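Local coordinates for protein prophenoloxidase b (Marsupenaeus japonicus, PDB 3WKY) that is the hemolymph proenzyme of a type 3 copper phenoloxidase, which once activated probably hydroxylates monophenols and oxidises o-diphenols to quinones, at residues I314-S319 and V348-Y353. Sequence-based numbering, arbitrary orientation. Where two conformers were deposited one is given.
With NAG (2-acetamido-2-deoxy-beta-D-glucopyranose), chain G.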
ATOM      1  N   ILE A 314     -25.154   2.891 -29.212  1.00 20.67           N
ATOM      2  CA  ILE A 314     -24.797   3.553 -30.452  0.58 23.23           C
ATOM      3  C   ILE A 314     -24.313   2.525 -31.463  1.00 23.36           C
ATOM      4  O   ILE A 314     -23.399   1.740 -31.200  1.00 21.04           O
ATOM      5  CB  ILE A 314     -23.778   4.705 -30.252  0.58 26.60           C
ATOM      6  CG1 ILE A 314     -23.440   5.343 -31.602  0.58 28.34           C
ATOM      7  CG2 ILE A 314     -22.521   4.225 -29.526  0.58 23.98           C
ATOM      8  CD1 ILE A 314     -22.707   6.662 -31.493  0.58 32.72           C
ATOM      9  N   HIS A 315     -24.959   2.512 -32.623  1.00 22.46           N
ATOM     10  CA  HIS A 315     -24.596   1.563 -33.662  1.00 20.48           C
ATOM     11  C   HIS A 315     -23.292   2.013 -34.300  1.00 22.52           C
ATOM     12  O   HIS A 315     -22.979   3.204 -34.318  1.00 25.14           O
ATOM     13  CB  HIS A 315     -25.702   1.478 -34.723  1.00 26.43           C
ATOM     14  CG  HIS A 315     -25.653   0.226 -35.541  1.00 29.99           C
ATOM     15  ND1 HIS A 315     -24.715   0.020 -36.528  1.00 37.58           N
ATOM     16  CD2 HIS A 315     -26.421  -0.889 -35.511  1.00 35.20           C
ATOM     17  CE1 HIS A 315     -24.904  -1.171 -37.073  1.00 34.59           C
ATOM     18  NE2 HIS A 315     -25.933  -1.743 -36.473  1.00 33.66           N
ATOM     19  N   GLU A 316     -22.512   1.067 -34.807  1.00 23.46           N
ATOM     20  CA  GLU A 316     -21.271   1.450 -35.467  0.56 27.44           C
ATOM     21  C   GLU A 316     -21.560   2.308 -36.694  1.00 34.36           C
ATOM     22  O   GLU A 316     -20.703   3.082 -37.123  1.00 31.18           O
ATOM     23  CB  GLU A 316     -20.392   0.243 -35.801  0.56 27.65           C
ATOM     24  CG  GLU A 316     -21.029  -0.800 -36.693  0.56 29.27           C
ATOM     25  CD  GLU A 316     -20.098  -1.972 -36.939  0.56 39.49           C
ATOM     26  OE1 GLU A 316     -18.897  -1.858 -36.601  0.56 42.02           O
ATOM     27  OE2 GLU A 316     -20.564  -3.006 -37.460  0.56 39.53           O
ATOM     28  N   ASN A 317     -22.782   2.221 -37.217  1.00 33.68           N
ATOM     29  CA  ASN A 317     -23.172   3.075 -38.336  1.00 38.26           C
ATOM     30  C   ASN A 317     -23.609   4.488 -37.929  1.00 45.08           C
ATOM     31  O   ASN A 317     -24.027   5.275 -38.776  1.00 48.76           O
ATOM     32  CB  ASN A 317     -24.176   2.379 -39.283  1.00 35.76           C
ATOM     33  CG  ASN A 317     -25.608   2.307 -38.733  1.00 49.56           C
ATOM     34  OD1 ASN A 317     -25.946   2.893 -37.702  1.00 42.70           O
ATOM     35  ND2 ASN A 317     -26.468   1.592 -39.467  1.00 47.34           N
ATOM     36  N   GLY A 318     -23.500   4.800 -36.636  1.00 33.16           N
ATOM     37  CA  GLY A 318     -23.768   6.137 -36.131  1.00 35.06           C
ATOM     38  C   GLY A 318     -25.156   6.359 -35.539  1.00 36.77           C
ATOM     39  O   GLY A 318     -25.378   7.306 -34.778  1.00 38.57           O
ATOM     40  N   SER A 319     -26.099   5.493 -35.878  1.00 32.10           N
ATOM     41  CA  SER A 319     -27.455   5.660 -35.369  0.59 34.28           C
ATOM     42  C   SER A 319     -27.601   5.096 -33.953  1.00 35.24           C
ATOM     43  O   SER A 319     -26.795   4.281 -33.506  1.00 31.33           O
ATOM     44  CB  SER A 319     -28.478   5.036 -36.319  0.59 37.09           C
ATOM     45  OG  SER A 319     -28.306   3.634 -36.417  0.59 38.97           O
ATOM     46  N   VAL A 348     -23.858  -4.621 -31.844  1.00 18.43           N
ATOM     47  CA  VAL A 348     -24.123  -3.435 -32.656  1.00 17.75           C
ATOM     48  C   VAL A 348     -22.879  -2.575 -32.875  1.00 21.79           C
ATOM     49  O   VAL A 348     -22.841  -1.769 -33.805  1.00 18.82           O
ATOM     50  CB  VAL A 348     -25.274  -2.552 -32.106  1.00 22.43           C
ATOM     51  CG1 VAL A 348     -26.584  -3.336 -32.092  1.00 21.49           C
ATOM     52  CG2 VAL A 348     -24.939  -2.018 -30.714  1.00 20.03           C
ATOM     53  N   ASN A 349     -21.846  -2.744 -32.050  1.00 19.97           N
ATOM     54  CA  ASN A 349     -20.687  -1.865 -32.175  1.00 19.17           C
ATOM     55  C   ASN A 349     -19.448  -2.421 -31.469  1.00 19.54           C
ATOM     56  O   ASN A 349     -19.113  -1.986 -30.362  1.00 18.29           O
ATOM     57  CB  ASN A 349     -21.041  -0.480 -31.611  1.00 19.27           C
ATOM     58  CG  ASN A 349     -20.143   0.626 -32.144  1.00 23.01           C
ATOM     59  OD1 ASN A 349     -19.012   0.386 -32.568  1.00 21.24           O
ATOM     60  ND2 ASN A 349     -20.649   1.851 -32.117  1.00 21.10           N
ATOM     61  N   PRO A 350     -18.782  -3.398 -32.099  1.00 19.97           N
ATOM     62  CA  PRO A 350     -17.593  -4.032 -31.516  1.00 20.34           C
ATOM     63  C   PRO A 350     -16.533  -3.028 -31.080  1.00 21.31           C
ATOM     64  O   PRO A 350     -15.913  -3.235 -30.026  1.00 17.47           O
ATOM     65  CB  PRO A 350     -17.062  -4.888 -32.671  1.00 24.53           C
ATOM     66  CG  PRO A 350     -18.302  -5.276 -33.424  1.00 24.68           C
ATOM     67  CD  PRO A 350     -19.206  -4.066 -33.348  1.00 22.32           C
ATOM     68  N   ASP A 351     -16.314  -1.968 -31.858  1.00 20.11           N
ATOM     69  CA  ASP A 351     -15.222  -1.034 -31.551  1.00 22.98           C
ATOM     70  C   ASP A 351     -15.499  -0.236 -30.279  1.00 20.69           C
ATOM     71  O   ASP A 351     -14.573   0.218 -29.608  1.00 20.32           O
ATOM     72  CB  ASP A 351     -14.969  -0.054 -32.703  1.00 23.79           C
ATOM     73  CG  ASP A 351     -14.284  -0.700 -33.892  1.00 29.71           C
ATOM     74  OD1 ASP A 351     -13.932  -1.895 -33.825  1.00 27.60           O
ATOM     75  OD2 ASP A 351     -14.073   0.014 -34.892  1.00 28.94           O
ATOM     76  N   VAL A 352     -16.775  -0.073 -29.953  1.00 15.22           N
ATOM     77  CA  VAL A 352     -17.171   0.715 -28.792  1.00 15.89           C
ATOM     78  C   VAL A 352     -17.457  -0.143 -27.549  1.00 19.88           C
ATOM     79  O   VAL A 352     -17.009   0.201 -26.443  1.00 16.65           O
ATOM     80  CB  VAL A 352     -18.365   1.638 -29.146  1.00 20.52           C
ATOM     81  CG1 VAL A 352     -19.055   2.185 -27.887  1.00 16.27           C
ATOM     82  CG2 VAL A 352     -17.864   2.780 -30.039  1.00 19.43           C
ATOM     83  N   TYR A 353     -18.174  -1.259 -27.729  1.00 17.32           N
ATOM     84  CA  TYR A 353     -18.578  -2.113 -26.592  1.00 15.13           C
ATOM     85  C   TYR A 353     -17.682  -3.333 -26.390  1.00 15.33           C
ATOM     86  O   TYR A 353     -17.729  -3.979 -25.336  1.00 17.55           O
ATOM     87  CB  TYR A 353     -20.073  -2.528 -26.686  1.00 16.06           C
ATOM     88  CG  TYR A 353     -20.972  -1.331 -26.791  1.00 17.00           C
ATOM     89  CD1 TYR A 353     -21.115  -0.454 -25.724  1.00 14.86           C
ATOM     90  CD2 TYR A 353     -21.652  -1.046 -27.974  1.00 20.04           C
ATOM     91  CE1 TYR A 353     -21.925   0.677 -25.822  1.00 17.04           C
ATOM     92  CE2 TYR A 353     -22.463   0.069 -28.079  1.00 17.12           C
ATOM     93  CZ  TYR A 353     -22.590   0.929 -27.004  1.00 18.34           C
ATOM     94  OH  TYR A 353     -23.395   2.038 -27.103  1.00 20.57           O
TER
HETATM   95  C1  NAG G 705     -27.770   1.483 -38.851  1.00 50.11           C
HETATM   96  C2  NAG G 705     -28.565   2.376 -39.799  1.00 54.58           C
HETATM   97  C3  NAG G 705     -30.047   2.344 -39.460  1.00 60.15           C
HETATM   98  C4  NAG G 705     -30.555   0.909 -39.402  1.00 71.99           C
HETATM   99  C5  NAG G 705     -29.644   0.029 -38.543  1.00 69.42           C
HETATM  100  C6  NAG G 705     -30.055  -1.440 -38.637  1.00 70.69           C
HETATM  101  C7  NAG G 705     -27.825   4.370 -40.936  1.00 59.06           C
HETATM  102  C8  NAG G 705     -27.913   5.867 -40.926  1.00 59.88           C
HETATM  103  N2  NAG G 705     -28.080   3.744 -39.792  1.00 60.00           N
HETATM  104  O3  NAG G 705     -30.756   3.061 -40.445  1.00 75.13           O
HETATM  105  O4  NAG G 705     -31.867   0.902 -38.878  1.00 74.37           O
HETATM  106  O5  NAG G 705     -28.282   0.161 -38.921  1.00 53.78           O
HETATM  107  O6  NAG G 705     -31.183  -1.680 -37.824  1.00 73.39           O
HETATM  108  O7  NAG G 705     -27.534   3.770 -41.970  1.00 64.98           O
HETATM  109  O   HOH W   1     -17.404  -1.372 -34.427  1.00 24.03           O
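With CG anti to the backbone N (chi1 -158°), Asn349 turns its carboxamide toward Ile314 O, and Tyr353, with CG anti to its carbonyl carbon (chi1 -56°), has its phenol hydroxyl at Ile314 N. Here the glycosylated loop between strands 312-314 and 320-322, with its type I turn His315-Gly318, meets the N-cap end of short helix 350-353 in the copper-containing domain. Asn349 ND2 donates to Ile314 O over 2.9 Å; the oxygen lies almost in the amide plane, whereas ND2 sits well above the carbonyl plane of Ile314. On the amino side of the same residue, Ile314 N donates to Tyr353 OH at 2.9 Å and 168°, close to the plane of the phenol ring. The side chains of Asn349 and Tyr353 therefore hold both backbone polar atoms of Ile314, and Ile314 CG2 packs beside the hydroxyl, 3.4 Å from Tyr353 OH. Val352 CG1 lies over the centre of one face of the phenol ring, while helix 294-310 adds His303 and Leu304 around the ring.

A third bond is purely backbone: Glu316 N to Val348 O, 3.0 Å. That same carbonyl oxygen stands over the centre of the His315 imidazole, and O5 of the N-acetylglucosamine lies over the centre of the opposite face. His315 ND1 accepts Asn317 N in the ring plane, which helps set the rotation of the imidazole between Val348 O and the sugar. Asn317 carries the sugar on ND2, and its OD1 takes both Ser319 N, closing an Asx turn, and Ser319 OG. One water donates to Glu316 OE1 and to Asn349 OD1, and accepts from Asp351 N at 2.9 Å.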